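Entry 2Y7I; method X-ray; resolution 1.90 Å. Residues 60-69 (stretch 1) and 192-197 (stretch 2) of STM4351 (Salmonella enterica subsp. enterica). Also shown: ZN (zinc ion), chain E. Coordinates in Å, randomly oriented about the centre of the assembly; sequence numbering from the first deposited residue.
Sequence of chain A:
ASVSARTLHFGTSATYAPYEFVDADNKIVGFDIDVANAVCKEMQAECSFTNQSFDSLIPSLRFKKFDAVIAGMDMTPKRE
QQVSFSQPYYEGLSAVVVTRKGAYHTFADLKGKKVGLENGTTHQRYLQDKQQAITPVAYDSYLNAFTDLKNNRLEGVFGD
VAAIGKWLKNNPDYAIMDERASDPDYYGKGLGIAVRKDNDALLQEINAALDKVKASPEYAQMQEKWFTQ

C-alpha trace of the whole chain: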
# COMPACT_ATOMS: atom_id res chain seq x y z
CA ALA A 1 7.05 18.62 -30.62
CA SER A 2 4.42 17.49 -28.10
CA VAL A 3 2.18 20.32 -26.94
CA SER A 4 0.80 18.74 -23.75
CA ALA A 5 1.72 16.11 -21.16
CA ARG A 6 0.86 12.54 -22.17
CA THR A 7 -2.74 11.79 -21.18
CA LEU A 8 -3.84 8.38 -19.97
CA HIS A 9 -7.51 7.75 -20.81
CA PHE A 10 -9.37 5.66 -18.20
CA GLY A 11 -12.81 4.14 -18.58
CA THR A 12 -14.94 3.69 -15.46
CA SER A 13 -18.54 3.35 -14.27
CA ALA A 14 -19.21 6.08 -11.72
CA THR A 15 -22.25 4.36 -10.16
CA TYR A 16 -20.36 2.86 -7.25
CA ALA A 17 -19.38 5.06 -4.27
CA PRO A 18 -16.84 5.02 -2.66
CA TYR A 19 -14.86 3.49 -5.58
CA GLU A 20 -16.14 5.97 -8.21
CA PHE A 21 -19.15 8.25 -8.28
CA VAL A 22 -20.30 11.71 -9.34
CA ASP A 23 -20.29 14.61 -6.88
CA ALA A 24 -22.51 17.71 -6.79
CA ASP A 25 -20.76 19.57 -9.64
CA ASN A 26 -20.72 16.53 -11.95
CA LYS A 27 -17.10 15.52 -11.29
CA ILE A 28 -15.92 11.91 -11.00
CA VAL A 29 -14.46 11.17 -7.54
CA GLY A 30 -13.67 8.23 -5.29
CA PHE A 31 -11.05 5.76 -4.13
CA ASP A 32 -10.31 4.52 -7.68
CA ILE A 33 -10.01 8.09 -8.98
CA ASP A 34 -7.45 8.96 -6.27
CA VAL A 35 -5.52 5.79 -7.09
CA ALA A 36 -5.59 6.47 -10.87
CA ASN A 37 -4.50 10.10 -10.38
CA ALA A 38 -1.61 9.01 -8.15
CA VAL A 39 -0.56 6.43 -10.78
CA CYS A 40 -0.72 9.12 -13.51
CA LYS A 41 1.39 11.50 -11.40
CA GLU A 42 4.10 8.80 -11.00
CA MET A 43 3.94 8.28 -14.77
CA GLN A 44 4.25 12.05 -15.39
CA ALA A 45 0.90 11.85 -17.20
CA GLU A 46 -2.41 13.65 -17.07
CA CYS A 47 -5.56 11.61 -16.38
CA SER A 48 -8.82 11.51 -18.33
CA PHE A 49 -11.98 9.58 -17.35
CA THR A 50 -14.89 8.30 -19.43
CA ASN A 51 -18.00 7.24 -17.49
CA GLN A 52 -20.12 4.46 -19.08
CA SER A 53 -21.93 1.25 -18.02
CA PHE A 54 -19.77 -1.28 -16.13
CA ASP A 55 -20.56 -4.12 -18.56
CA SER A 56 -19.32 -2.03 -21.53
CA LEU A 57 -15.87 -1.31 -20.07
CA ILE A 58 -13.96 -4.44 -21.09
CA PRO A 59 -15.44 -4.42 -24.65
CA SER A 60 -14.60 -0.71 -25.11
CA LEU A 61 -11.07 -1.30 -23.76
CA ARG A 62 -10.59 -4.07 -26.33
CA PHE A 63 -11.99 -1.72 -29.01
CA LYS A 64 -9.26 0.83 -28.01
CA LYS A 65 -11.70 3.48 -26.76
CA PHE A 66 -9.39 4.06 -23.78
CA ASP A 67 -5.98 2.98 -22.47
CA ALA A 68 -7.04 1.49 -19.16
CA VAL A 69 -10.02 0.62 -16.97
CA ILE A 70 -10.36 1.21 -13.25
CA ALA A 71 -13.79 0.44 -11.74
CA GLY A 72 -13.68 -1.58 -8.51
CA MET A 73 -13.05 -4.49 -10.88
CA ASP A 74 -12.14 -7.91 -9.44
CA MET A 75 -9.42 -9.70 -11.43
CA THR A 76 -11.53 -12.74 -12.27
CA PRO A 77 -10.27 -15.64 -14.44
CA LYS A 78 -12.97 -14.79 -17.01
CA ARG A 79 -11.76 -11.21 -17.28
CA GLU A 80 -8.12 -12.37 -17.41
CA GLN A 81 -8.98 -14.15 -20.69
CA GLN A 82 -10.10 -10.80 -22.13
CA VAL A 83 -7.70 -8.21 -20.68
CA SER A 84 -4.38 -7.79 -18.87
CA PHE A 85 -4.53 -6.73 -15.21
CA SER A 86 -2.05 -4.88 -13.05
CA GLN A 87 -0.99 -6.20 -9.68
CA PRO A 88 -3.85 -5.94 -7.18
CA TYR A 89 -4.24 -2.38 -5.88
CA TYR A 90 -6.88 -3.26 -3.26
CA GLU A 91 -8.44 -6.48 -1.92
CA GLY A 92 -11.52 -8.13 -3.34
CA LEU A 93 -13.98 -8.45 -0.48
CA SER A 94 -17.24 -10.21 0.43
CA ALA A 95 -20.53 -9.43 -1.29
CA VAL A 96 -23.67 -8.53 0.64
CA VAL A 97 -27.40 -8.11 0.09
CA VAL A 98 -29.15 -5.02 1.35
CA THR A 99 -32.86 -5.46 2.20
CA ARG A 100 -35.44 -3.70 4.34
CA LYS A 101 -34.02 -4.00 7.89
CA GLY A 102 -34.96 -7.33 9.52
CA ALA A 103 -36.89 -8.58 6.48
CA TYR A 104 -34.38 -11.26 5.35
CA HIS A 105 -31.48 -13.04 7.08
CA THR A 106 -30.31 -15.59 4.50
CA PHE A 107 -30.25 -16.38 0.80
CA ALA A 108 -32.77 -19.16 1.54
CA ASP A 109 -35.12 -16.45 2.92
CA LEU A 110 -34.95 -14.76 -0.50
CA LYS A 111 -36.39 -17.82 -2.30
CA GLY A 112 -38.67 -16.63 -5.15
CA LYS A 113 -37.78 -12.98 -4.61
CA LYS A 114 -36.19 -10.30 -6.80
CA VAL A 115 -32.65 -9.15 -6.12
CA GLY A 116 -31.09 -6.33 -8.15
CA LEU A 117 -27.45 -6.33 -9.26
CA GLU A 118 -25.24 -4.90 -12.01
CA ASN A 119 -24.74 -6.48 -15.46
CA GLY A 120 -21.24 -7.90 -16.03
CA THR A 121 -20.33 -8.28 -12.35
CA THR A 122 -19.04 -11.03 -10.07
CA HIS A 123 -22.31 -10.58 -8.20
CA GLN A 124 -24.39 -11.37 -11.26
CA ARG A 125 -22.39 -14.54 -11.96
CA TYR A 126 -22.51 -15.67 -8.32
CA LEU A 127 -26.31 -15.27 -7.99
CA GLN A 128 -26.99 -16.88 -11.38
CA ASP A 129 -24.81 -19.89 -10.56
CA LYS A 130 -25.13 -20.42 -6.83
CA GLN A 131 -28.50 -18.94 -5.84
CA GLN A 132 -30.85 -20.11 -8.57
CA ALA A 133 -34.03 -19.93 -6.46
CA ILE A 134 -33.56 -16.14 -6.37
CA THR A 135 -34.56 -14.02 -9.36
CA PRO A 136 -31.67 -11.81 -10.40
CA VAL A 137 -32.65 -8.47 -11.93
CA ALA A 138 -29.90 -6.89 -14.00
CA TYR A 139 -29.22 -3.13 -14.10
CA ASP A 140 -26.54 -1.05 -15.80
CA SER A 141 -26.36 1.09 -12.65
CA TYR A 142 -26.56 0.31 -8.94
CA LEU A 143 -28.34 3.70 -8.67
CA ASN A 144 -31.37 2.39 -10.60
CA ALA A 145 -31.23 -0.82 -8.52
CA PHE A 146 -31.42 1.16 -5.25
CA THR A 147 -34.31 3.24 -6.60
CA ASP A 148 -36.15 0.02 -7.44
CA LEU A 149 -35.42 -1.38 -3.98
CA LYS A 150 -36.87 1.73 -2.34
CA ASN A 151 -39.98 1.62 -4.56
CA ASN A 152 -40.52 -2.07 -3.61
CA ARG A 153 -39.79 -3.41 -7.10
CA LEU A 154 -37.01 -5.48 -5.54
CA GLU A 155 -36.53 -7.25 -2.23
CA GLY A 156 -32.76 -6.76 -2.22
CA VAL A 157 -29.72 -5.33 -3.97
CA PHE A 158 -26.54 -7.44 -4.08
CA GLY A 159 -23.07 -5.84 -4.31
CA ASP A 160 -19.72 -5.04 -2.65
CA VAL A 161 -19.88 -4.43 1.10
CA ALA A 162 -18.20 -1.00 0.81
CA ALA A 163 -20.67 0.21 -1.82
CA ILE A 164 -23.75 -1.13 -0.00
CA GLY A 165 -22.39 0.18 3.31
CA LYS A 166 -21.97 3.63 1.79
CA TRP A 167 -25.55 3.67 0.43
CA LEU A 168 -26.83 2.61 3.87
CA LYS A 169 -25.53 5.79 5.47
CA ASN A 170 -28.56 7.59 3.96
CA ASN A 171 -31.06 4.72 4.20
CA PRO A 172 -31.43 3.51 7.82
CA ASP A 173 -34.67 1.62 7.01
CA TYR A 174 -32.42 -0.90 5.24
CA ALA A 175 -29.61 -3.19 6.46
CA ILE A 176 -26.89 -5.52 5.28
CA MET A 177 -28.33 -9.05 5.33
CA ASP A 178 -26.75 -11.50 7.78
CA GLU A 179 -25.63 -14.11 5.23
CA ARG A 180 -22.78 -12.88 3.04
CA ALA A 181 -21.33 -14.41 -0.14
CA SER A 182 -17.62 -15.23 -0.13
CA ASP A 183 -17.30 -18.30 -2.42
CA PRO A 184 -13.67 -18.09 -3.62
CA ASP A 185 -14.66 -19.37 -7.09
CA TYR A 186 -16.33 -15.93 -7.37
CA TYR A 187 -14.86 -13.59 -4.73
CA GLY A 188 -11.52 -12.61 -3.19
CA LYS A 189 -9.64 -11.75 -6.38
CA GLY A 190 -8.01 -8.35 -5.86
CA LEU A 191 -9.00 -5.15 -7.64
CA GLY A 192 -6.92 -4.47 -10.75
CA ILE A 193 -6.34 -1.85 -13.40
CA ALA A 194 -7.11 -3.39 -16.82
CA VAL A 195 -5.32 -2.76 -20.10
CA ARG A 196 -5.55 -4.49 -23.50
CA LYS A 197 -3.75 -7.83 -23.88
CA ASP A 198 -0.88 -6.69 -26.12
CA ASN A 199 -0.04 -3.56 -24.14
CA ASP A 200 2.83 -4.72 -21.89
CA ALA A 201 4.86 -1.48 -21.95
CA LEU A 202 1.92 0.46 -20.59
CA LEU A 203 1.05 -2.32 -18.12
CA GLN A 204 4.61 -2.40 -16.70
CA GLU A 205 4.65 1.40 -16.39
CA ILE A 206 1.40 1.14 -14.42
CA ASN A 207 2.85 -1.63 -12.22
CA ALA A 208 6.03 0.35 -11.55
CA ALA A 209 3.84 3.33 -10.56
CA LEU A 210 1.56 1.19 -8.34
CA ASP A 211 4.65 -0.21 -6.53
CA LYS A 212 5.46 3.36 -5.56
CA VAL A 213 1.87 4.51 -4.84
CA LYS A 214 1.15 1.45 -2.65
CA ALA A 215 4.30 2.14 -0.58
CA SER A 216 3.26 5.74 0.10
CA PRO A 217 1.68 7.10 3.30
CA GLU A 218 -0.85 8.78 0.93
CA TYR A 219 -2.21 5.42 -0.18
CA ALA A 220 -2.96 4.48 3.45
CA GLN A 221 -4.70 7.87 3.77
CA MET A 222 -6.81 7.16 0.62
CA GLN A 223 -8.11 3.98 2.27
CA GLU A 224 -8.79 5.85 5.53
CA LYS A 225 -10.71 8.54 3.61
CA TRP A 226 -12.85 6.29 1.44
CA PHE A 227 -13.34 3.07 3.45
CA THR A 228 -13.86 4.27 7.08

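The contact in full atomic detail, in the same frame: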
# COMPACT_ATOMS: atom_id res chain seq x y z
N SER A 60 -15.12 -1.98 -24.63
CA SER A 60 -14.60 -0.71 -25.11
C SER A 60 -13.07 -0.64 -25.00
O SER A 60 -12.42 -0.09 -25.88
CB SER A 60 -15.23 0.46 -24.35
OG SER A 60 -16.60 0.58 -24.65
N LEU A 61 -12.52 -1.19 -23.92
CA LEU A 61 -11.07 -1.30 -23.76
C LEU A 61 -10.45 -2.08 -24.91
O LEU A 61 -9.46 -1.65 -25.52
CB LEU A 61 -10.73 -1.97 -22.41
CG LEU A 61 -9.26 -2.19 -22.03
CD1 LEU A 61 -8.44 -0.88 -22.05
CD2 LEU A 61 -9.17 -2.86 -20.67
N ARG A 62 -11.05 -3.23 -25.22
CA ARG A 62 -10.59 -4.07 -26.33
C ARG A 62 -10.71 -3.36 -27.69
O ARG A 62 -9.88 -3.54 -28.57
CB ARG A 62 -11.33 -5.41 -26.35
CG ARG A 62 -11.00 -6.32 -25.16
CD ARG A 62 -11.92 -7.54 -25.06
NE ARG A 62 -11.84 -8.43 -26.22
CZ ARG A 62 -10.92 -9.38 -26.39
NH1 ARG A 62 -9.96 -9.57 -25.49
NH2 ARG A 62 -10.94 -10.14 -27.48
N PHE A 63 -11.75 -2.53 -27.81
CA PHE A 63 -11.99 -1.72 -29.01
C PHE A 63 -11.12 -0.44 -29.04
O PHE A 63 -11.27 0.38 -29.94
CB PHE A 63 -13.49 -1.39 -29.09
CG PHE A 63 -13.93 -0.84 -30.42
CD1 PHE A 63 -13.87 -1.62 -31.58
CD2 PHE A 63 -14.42 0.47 -30.52
CE1 PHE A 63 -14.29 -1.11 -32.83
CE2 PHE A 63 -14.84 0.99 -31.75
CZ PHE A 63 -14.78 0.20 -32.91
N LYS A 64 -10.21 -0.30 -28.07
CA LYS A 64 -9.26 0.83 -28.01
C LYS A 64 -9.86 2.20 -27.71
O LYS A 64 -9.25 3.22 -28.02
CB LYS A 64 -8.39 0.92 -29.27
CG LYS A 64 -7.45 -0.24 -29.46
CD LYS A 64 -6.36 0.10 -30.46
CE LYS A 64 -5.45 -1.10 -30.67
NZ LYS A 64 -6.25 -2.30 -31.07
N LYS A 65 -11.04 2.22 -27.10
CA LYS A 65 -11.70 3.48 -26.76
C LYS A 65 -10.97 4.22 -25.63
O LYS A 65 -11.04 5.45 -25.54
CB LYS A 65 -13.17 3.22 -26.38
CG LYS A 65 -13.97 4.47 -26.11
CD LYS A 65 -15.37 4.14 -25.60
CE LYS A 65 -16.21 5.40 -25.53
NZ LYS A 65 -17.55 5.07 -24.99
N PHE A 66 -10.27 3.47 -24.78
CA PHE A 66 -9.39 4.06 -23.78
C PHE A 66 -8.18 3.17 -23.51
O PHE A 66 -8.11 2.04 -24.00
CB PHE A 66 -10.13 4.45 -22.48
CG PHE A 66 -11.43 3.71 -22.24
CD1 PHE A 66 -11.43 2.38 -21.84
CD2 PHE A 66 -12.65 4.37 -22.37
CE1 PHE A 66 -12.63 1.70 -21.60
CE2 PHE A 66 -13.86 3.71 -22.13
CZ PHE A 66 -13.85 2.38 -21.75
N ASP A 67 -7.23 3.68 -22.74
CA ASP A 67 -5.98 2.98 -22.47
C ASP A 67 -6.10 1.98 -21.34
O ASP A 67 -5.42 0.96 -21.34
CB ASP A 67 -4.90 4.00 -22.12
CG ASP A 67 -4.69 5.01 -23.21
OD1 ASP A 67 -4.38 4.59 -24.34
OD2 ASP A 67 -4.88 6.21 -22.93
N ALA A 68 -6.96 2.28 -20.38
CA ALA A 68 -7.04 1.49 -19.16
C ALA A 68 -8.43 1.60 -18.54
O ALA A 68 -9.19 2.51 -18.85
CB ALA A 68 -5.97 1.93 -18.16
N VAL A 69 -8.75 0.64 -17.68
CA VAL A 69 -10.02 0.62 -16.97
C VAL A 69 -9.72 0.50 -15.49
O VAL A 69 -8.91 -0.34 -15.08
CB VAL A 69 -10.93 -0.56 -17.44
CG1 VAL A 69 -12.03 -0.87 -16.44
CG2 VAL A 69 -11.55 -0.24 -18.80
N GLY A 192 -8.02 -4.70 -9.81
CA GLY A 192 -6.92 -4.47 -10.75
C GLY A 192 -7.24 -3.35 -11.71
O GLY A 192 -8.41 -3.00 -11.91
N ILE A 193 -6.19 -2.77 -12.28
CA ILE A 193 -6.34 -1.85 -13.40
C ILE A 193 -6.17 -2.68 -14.67
O ILE A 193 -5.19 -3.40 -14.81
CB ILE A 193 -5.29 -0.72 -13.35
CG1 ILE A 193 -5.58 0.21 -12.16
CG2 ILE A 193 -5.30 0.08 -14.66
CD1 ILE A 193 -4.53 1.30 -11.93
N ALA A 194 -7.13 -2.58 -15.60
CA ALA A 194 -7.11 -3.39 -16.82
C ALA A 194 -6.58 -2.61 -18.01
O ALA A 194 -6.87 -1.42 -18.18
CB ALA A 194 -8.49 -3.95 -17.12
N VAL A 195 -5.77 -3.28 -18.82
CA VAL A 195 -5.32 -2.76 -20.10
C VAL A 195 -5.53 -3.86 -21.14
O VAL A 195 -5.76 -5.02 -20.76
CB VAL A 195 -3.84 -2.27 -20.06
CG1 VAL A 195 -3.58 -1.46 -18.77
CG2 VAL A 195 -2.85 -3.43 -20.16
N ARG A 196 -5.47 -3.51 -22.42
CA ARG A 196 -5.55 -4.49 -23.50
C ARG A 196 -4.42 -5.52 -23.43
O ARG A 196 -3.32 -5.21 -22.97
CB ARG A 196 -5.48 -3.80 -24.86
CG ARG A 196 -6.81 -3.31 -25.35
CD ARG A 196 -6.69 -2.72 -26.76
NE ARG A 196 -5.68 -1.65 -26.86
CZ ARG A 196 -5.76 -0.45 -26.27
NH1 ARG A 196 -6.79 -0.12 -25.48
NH2 ARG A 196 -4.77 0.43 -26.46
N LYS A 197 -4.70 -6.72 -23.92
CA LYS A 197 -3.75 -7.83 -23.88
C LYS A 197 -2.35 -7.58 -24.45
O LYS A 197 -1.36 -8.09 -23.90
CB LYS A 197 -4.35 -9.06 -24.56
CG LYS A 197 -5.31 -9.84 -23.68
CD LYS A 197 -4.56 -10.50 -22.55
CE LYS A 197 -5.29 -11.73 -22.06
NZ LYS A 197 -4.62 -12.24 -20.84
ZN ZN E . -5.27 7.34 -24.61
O HOH W 1 -4.78 -0.80 -23.26
O HOH W 2 -6.95 6.43 -25.59

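What fills the hollow where the helix 60-62 gives way to the strand? The side chain of Arg196 does, and it loses more surface to the other stretch than any other residue here. The turn, with Lys64 at positive phi, leaves two carbonyls facing the guanidinium near its plane: NH1 of Arg196 donates to Leu61 O at 3.1 Å and to Phe66 O at 2.9 Å.

What covers this guanidinium? Lys64 lies over one face, its CG 3.4 Å from Arg196 NE. The contact is made by the aliphatic part of the lysine, although the like charges also come close, with Lys64 NZ 4.3 Å from Arg196 NE.

How do the strands meet? Val69 and Ala194 form a single antiparallel bridge: Val69 N donates to Ala194 O at 2.8 Å, and Ala194 N returns a bond to Val69 O at 2.9 Å. Two residues away from the bridge in each stretch, water 1 spans the gap, donating to Asp67 O (2.7 Å) and accepting from Arg196 N (2.9 Å).

Which bumps pack around the bridge? Leu61 packs against the methyl of Ala194, its CD2 3.8 Å from Ala194 CB. Ala68 CB faces the shallow cleft formed by Ile193 and Val195, 4.0 Å from Ile193 CG2 and 4.2 Å from Val195 CG1.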